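Local coordinates for glycoside hydrolase family protein (Novosphingobium sp. PP1Y, PDB 6Q2F) that probably hydrolyses terminal alpha-L-rhamnose residues from glycosides, as expected of an alpha-L-rhamnosidase, and carries a bound sodium ion, at residues Asp659-Ile664 against Ala1070-Tyr1075; Gly1068-Trp1071 against Arg1076-Ile1079. All blocks are in the same frame, centred on the assembly; numbering follows the deposited sequence.

Contact 1. Residues Asp659-Ile664 against Ala1070-Tyr1075; sequences DLKRFI and AWHAPY
Lys661 and His1072 bring the two backbones nearest, yet their CA atoms are still 8.2 Å apart, and it is side chains that bridge the distance. Lys661 belongs to helix 657-670, which links strands 642-649 and 674-677 of the catalytic (β/α)8 barrel, whereas Trp1071 and His1072 begin a loop of the galactose-binding-like β-sandwich; the contact is a buried seam between domains. A lysine suits this place because its long aliphatic chain can lie against rings while its amine reaches polar partners beyond. With CG anti to the backbone N (chi1 -173°), the chain leaves the helix extended and passes the two aromatic residues in turn. Lys661 CB meets Trp1071 CZ3 at 3.9 Å, at the edge of the indole and near its plane. Farther out, Lys661 CE stands over one face of the imidazole, 3.9 Å from the centroid of the His1072 ring, a CH-pi contact. The chain then bends at its last torsion, and NZ forms a salt bridge with Asp665 and hydrogen bonds with Asp959 O and Tyr717 OH. At its edge the imidazole meets Trp1071 CE3, and its CD2 in turn lies over one face of the indole, toward the rim. His1072 NE2 is bonded to Glu934, and a leucine in its place would probably leave that carboxylate without this mate and deprive Lys661 CE of its flat aromatic bed. The ring's rotation is fixed by a second bond, His1072 ND1 to Ala1073 O at 3.0 Å, with the oxygen lying in the imidazole plane and the donor standing above the carbonyl plane.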
loop_
_atom_site.group_PDB
_atom_site.type_symbol
_atom_site.label_atom_id
_atom_site.label_comp_id
_atom_site.label_asym_id
_atom_site.label_seq_id
_atom_site.Cartn_x
_atom_site.Cartn_y
_atom_site.Cartn_z
ATOM N N ASP A 659 -10.355 -1.768 -20.925
ATOM C CA ASP A 659 -10.259 -0.720 -19.917
ATOM C C ASP A 659 -9.221 -1.014 -18.852
ATOM O O ASP A 659 -8.830 -0.103 -18.115
ATOM C CB ASP A 659 -11.598 -0.531 -19.217
ATOM C CG ASP A 659 -12.714 -0.254 -20.187
ATOM O OD1 ASP A 659 -12.674 0.830 -20.794
ATOM O OD2 ASP A 659 -13.605 -1.113 -20.327
ATOM N N LEU A 660 -8.801 -2.267 -18.718
ATOM C CA LEU A 660 -7.934 -2.633 -17.616
ATOM C C LEU A 660 -6.469 -2.679 -17.995
ATOM O O LEU A 660 -5.623 -2.680 -17.104
ATOM C CB LEU A 660 -8.354 -3.992 -17.055
ATOM C CG LEU A 660 -9.808 -4.049 -16.589
ATOM C CD1 LEU A 660 -10.178 -5.477 -16.172
ATOM C CD2 LEU A 660 -10.019 -3.075 -15.433
ATOM N N LYS A 661 -6.148 -2.721 -19.283
ATOM C CA LYS A 661 -4.781 -3.020 -19.700
ATOM C C LYS A 661 -3.786 -2.025 -19.110
ATOM O O LYS A 661 -2.745 -2.419 -18.568
ATOM C CB LYS A 661 -4.691 -3.019 -21.226
ATOM C CG LYS A 661 -3.374 -3.484 -21.784
ATOM C CD LYS A 661 -3.329 -3.154 -23.277
ATOM C CE LYS A 661 -2.011 -3.550 -23.926
ATOM N NZ LYS A 661 -0.799 -2.931 -23.271
ATOM N N ARG A 662 -4.091 -0.726 -19.211
ATOM C CA ARG A 662 -3.192 0.304 -18.700
ATOM C C ARG A 662 -2.941 0.162 -17.199
ATOM O O ARG A 662 -1.879 0.574 -16.715
ATOM C CB ARG A 662 -3.764 1.691 -19.001
ATOM C CG ARG A 662 -5.197 1.870 -18.532
ATOM C CD ARG A 662 -5.851 3.153 -19.074
ATOM N NE ARG A 662 -5.666 4.196 -18.088
ATOM C CZ ARG A 662 -6.625 4.750 -17.361
ATOM N NH1 ARG A 662 -7.896 4.412 -17.531
ATOM N NH2 ARG A 662 -6.293 5.671 -16.468
ATOM N N PHE A 663 -3.897 -0.402 -16.435
ATOM C CA PHE A 663 -3.666 -0.564 -14.994
ATOM C C PHE A 663 -2.637 -1.667 -14.734
ATOM O O PHE A 663 -1.643 -1.445 -14.037
ATOM C CB PHE A 663 -4.982 -0.853 -14.251
ATOM C CG PHE A 663 -6.043 0.182 -14.472
ATOM C CD1 PHE A 663 -5.720 1.528 -14.409
ATOM C CD2 PHE A 663 -7.354 -0.184 -14.748
ATOM C CE1 PHE A 663 -6.682 2.501 -14.639
ATOM C CE2 PHE A 663 -8.333 0.785 -14.975
ATOM C CZ PHE A 663 -7.998 2.131 -14.925
ATOM N N ILE A 664 -2.829 -2.845 -15.347
ATOM C CA ILE A 664 -1.935 -3.984 -15.132
ATOM C C ILE A 664 -0.560 -3.708 -15.714
ATOM O O ILE A 664 0.446 -4.201 -15.201
ATOM C CB ILE A 664 -2.548 -5.272 -15.724
ATOM C CG1 ILE A 664 -2.095 -6.490 -14.917
ATOM C CG2 ILE A 664 -2.267 -5.429 -17.226
ATOM C CD1 ILE A 664 -2.819 -6.601 -13.567
ATOM N N ALA A 1070 -9.351 -10.578 -30.048
ATOM C CA ALA A 1070 -8.861 -9.213 -29.979
ATOM C C ALA A 1070 -9.637 -8.502 -28.877
ATOM O O ALA A 1070 -10.874 -8.430 -28.928
ATOM C CB ALA A 1070 -9.048 -8.517 -31.330
ATOM N N TRP A 1071 -8.917 -8.009 -27.861
ATOM C CA TRP A 1071 -9.572 -7.382 -26.724
ATOM C C TRP A 1071 -9.103 -5.961 -26.450
ATOM O O TRP A 1071 -9.543 -5.366 -25.463
ATOM C CB TRP A 1071 -9.398 -8.237 -25.456
ATOM C CG TRP A 1071 -7.971 -8.656 -25.156
ATOM C CD1 TRP A 1071 -7.349 -9.792 -25.576
ATOM C CD2 TRP A 1071 -7.011 -7.939 -24.377
ATOM N NE1 TRP A 1071 -6.057 -9.825 -25.116
ATOM C CE2 TRP A 1071 -5.829 -8.704 -24.364
ATOM C CE3 TRP A 1071 -7.038 -6.727 -23.678
ATOM C CZ2 TRP A 1071 -4.674 -8.294 -23.681
ATOM C CZ3 TRP A 1071 -5.884 -6.325 -22.999
ATOM C CH2 TRP A 1071 -4.722 -7.107 -23.015
ATOM N N HIS A 1072 -8.253 -5.386 -27.305
ATOM C CA HIS A 1072 -7.901 -3.980 -27.182
ATOM C C HIS A 1072 -7.449 -3.485 -28.549
ATOM O O HIS A 1072 -7.122 -4.278 -29.434
ATOM C CB HIS A 1072 -6.817 -3.752 -26.104
ATOM C CG HIS A 1072 -5.458 -4.250 -26.491
ATOM N ND1 HIS A 1072 -4.662 -3.603 -27.416
ATOM C CD2 HIS A 1072 -4.750 -5.328 -26.074
ATOM C CE1 HIS A 1072 -3.524 -4.261 -27.554
ATOM N NE2 HIS A 1072 -3.550 -5.312 -26.751
ATOM N N ALA A 1073 -7.428 -2.167 -28.711
ATOM C CA ALA A 1073 -7.118 -1.576 -29.998
ATOM C C ALA A 1073 -5.601 -1.527 -30.203
ATOM O O ALA A 1073 -4.863 -1.287 -29.254
ATOM C CB ALA A 1073 -7.726 -0.176 -30.110
ATOM N N PRO A 1074 -5.135 -1.787 -31.442
ATOM C CA PRO A 1074 -5.983 -2.143 -32.588
ATOM C C PRO A 1074 -6.448 -3.597 -32.572
ATOM O O PRO A 1074 -5.662 -4.523 -32.349
ATOM C CB PRO A 1074 -5.089 -1.860 -33.804
ATOM C CG PRO A 1074 -3.696 -1.951 -33.300
ATOM C CD PRO A 1074 -3.712 -1.668 -31.807
ATOM N N TYR A 1075 -7.746 -3.783 -32.826
ATOM C CA TYR A 1075 -8.383 -5.094 -32.836
ATOM C C TYR A 1075 -8.024 -5.777 -34.145
ATOM O O TYR A 1075 -8.770 -5.731 -35.124
ATOM C CB TYR A 1075 -9.890 -4.955 -32.683
ATOM C CG TYR A 1075 -10.321 -4.496 -31.321
ATOM C CD1 TYR A 1075 -10.431 -3.142 -31.014
ATOM C CD2 TYR A 1075 -10.607 -5.419 -30.333
ATOM C CE1 TYR A 1075 -10.848 -2.725 -29.746
ATOM C CE2 TYR A 1075 -11.020 -5.016 -29.071
ATOM C CZ TYR A 1075 -11.146 -3.677 -28.789
ATOM O OH TYR A 1075 -11.552 -3.309 -27.517
#

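Contact 2. Residues Gly1068-Trp1071 against Arg1076-Ile1079; sequences GTAW and RLDI
Leu1077 packs against Gly1068 and Ala1070 in an apolar contact between two strands of different sheets, near the surface of the C-terminal domain. Strand 1065-1070 is the outermost strand of one sheet and bonds to 1057-1062; strand 1076-1078 is the outermost strand of the other and bonds to 1047-1055. Their short axes run nearly antiparallel, at 163°, and approach to 7.0 Å, but the two strands are not paired with each other. Together with the intervening turn they make a β-arch, in which the chain crosses from one sheet of the β-sandwich to the facing one and the strands meet through side chains. Leucine serves well here, since its branched end fills the space between the layers. Leu1077 keeps CG anti to its carbonyl carbon (chi1 -64°) and sends CD1 to 3.5 Å from Gly1068 O, over the peptide of the opposite strand. Glycine is called for at 1068 by its backbone angles, with phi 119°: a CB would jam against the preceding carbonyl oxygen, and would also crowd Leu1077 CD2. The small methyl of Ala1070 points into the same layer and lies 4.2 Å from Leu1077 CG, while Thr1069, between them, turns its side chain to the other face, against Gln1059 and Pro713.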
loop_
_atom_site.group_PDB
_atom_site.type_symbol
_atom_site.label_atom_id
_atom_site.label_comp_id
_atom_site.label_asym_id
_atom_site.label_seq_id
_atom_site.Cartn_x
_atom_site.Cartn_y
_atom_site.Cartn_z
ATOM N N GLY A 1068 -7.692 -16.462 -32.542
ATOM C CA GLY A 1068 -7.384 -15.603 -31.419
ATOM C C GLY A 1068 -8.580 -14.750 -31.056
ATOM O O GLY A 1068 -9.652 -14.840 -31.662
ATOM N N THR A 1069 -8.397 -13.937 -30.018
ATOM C CA THR A 1069 -9.412 -12.953 -29.681
ATOM C C THR A 1069 -8.762 -11.601 -29.437
ATOM O O THR A 1069 -7.729 -11.503 -28.769
ATOM C CB THR A 1069 -10.297 -13.416 -28.495
ATOM O OG1 THR A 1069 -10.219 -12.523 -27.387
ATOM C CG2 THR A 1069 -10.003 -14.846 -28.126
ATOM N N ALA A 1070 -9.351 -10.578 -30.048
ATOM C CA ALA A 1070 -8.861 -9.213 -29.979
ATOM C C ALA A 1070 -9.637 -8.502 -28.877
ATOM O O ALA A 1070 -10.874 -8.430 -28.928
ATOM C CB ALA A 1070 -9.048 -8.517 -31.330
ATOM N N TRP A 1071 -8.917 -8.009 -27.861
ATOM C CA TRP A 1071 -9.572 -7.382 -26.724
ATOM C C TRP A 1071 -9.103 -5.961 -26.450
ATOM O O TRP A 1071 -9.543 -5.366 -25.463
ATOM C CB TRP A 1071 -9.398 -8.237 -25.456
ATOM C CG TRP A 1071 -7.971 -8.656 -25.156
ATOM C CD1 TRP A 1071 -7.349 -9.792 -25.576
ATOM C CD2 TRP A 1071 -7.011 -7.939 -24.377
ATOM N NE1 TRP A 1071 -6.057 -9.825 -25.116
ATOM C CE2 TRP A 1071 -5.829 -8.704 -24.364
ATOM C CE3 TRP A 1071 -7.038 -6.727 -23.678
ATOM C CZ2 TRP A 1071 -4.674 -8.294 -23.681
ATOM C CZ3 TRP A 1071 -5.884 -6.325 -22.999
ATOM C CH2 TRP A 1071 -4.722 -7.107 -23.015
ATOM N N ARG A 1076 -6.878 -6.443 -34.158
ATOM C CA ARG A 1076 -6.354 -6.986 -35.398
ATOM C C ARG A 1076 -5.811 -8.376 -35.128
ATOM O O ARG A 1076 -5.116 -8.582 -34.134
ATOM C CB ARG A 1076 -5.283 -6.039 -35.961
ATOM C CG ARG A 1076 -4.371 -6.608 -37.003
ATOM C CD ARG A 1076 -3.251 -5.612 -37.275
ATOM N NE ARG A 1076 -3.775 -4.395 -37.886
ATOM C CZ ARG A 1076 -3.306 -3.857 -39.009
ATOM N NH1 ARG A 1076 -2.273 -4.407 -39.649
ATOM N NH2 ARG A 1076 -3.858 -2.749 -39.484
ATOM N N LEU A 1077 -6.128 -9.323 -36.002
ATOM C CA LEU A 1077 -5.683 -10.699 -35.850
ATOM C C LEU A 1077 -5.104 -11.213 -37.162
ATOM O O LEU A 1077 -5.580 -10.872 -38.247
ATOM C CB LEU A 1077 -6.840 -11.610 -35.418
ATOM C CG LEU A 1077 -7.435 -11.300 -34.049
ATOM C CD1 LEU A 1077 -8.598 -12.204 -33.778
ATOM C CD2 LEU A 1077 -6.353 -11.489 -32.982
ATOM N N ASP A 1078 -4.099 -12.076 -37.040
ATOM C CA ASP A 1078 -3.431 -12.688 -38.183
ATOM C C ASP A 1078 -4.217 -13.916 -38.626
ATOM O O ASP A 1078 -4.229 -14.933 -37.932
ATOM C CB ASP A 1078 -1.999 -13.056 -37.803
ATOM C CG ASP A 1078 -1.185 -13.575 -38.993
ATOM O OD1 ASP A 1078 -1.782 -14.083 -39.968
ATOM O OD2 ASP A 1078 0.057 -13.476 -38.936
ATOM N N ILE A 1079 -4.859 -13.846 -39.788
ATOM C CA ILE A 1079 -5.666 -14.958 -40.278
ATOM C C ILE A 1079 -5.022 -15.684 -41.452
ATOM O O ILE A 1079 -5.584 -16.679 -41.929
ATOM C CB ILE A 1079 -7.092 -14.497 -40.640
ATOM C CG1 ILE A 1079 -7.081 -13.563 -41.847
ATOM C CG2 ILE A 1079 -7.713 -13.788 -39.455
ATOM C CD1 ILE A 1079 -8.493 -13.338 -42.426
#

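How the contacts relate
Following the chain, helix 657-670 of the catalytic barrel comes first, and some four hundred residues, rich in strands, pass before the chain returns to it at 1070-1075; contact 1 closes that long loop and ties barrel to C-terminal β-sandwich. Contact 2 closes a very short one, four residues between 1068-1071 and 1076-1079, joining the two sheets inside that sandwich. The loops overlap rather than nest: Ala1070 and Trp1071 belong to both, and the turn bridged by contact 2 supplies His1072 to contact 1. With centres about 13 Å apart, the pair runs from the space between the two sheets, near the surface of the sandwich, to the domain seam.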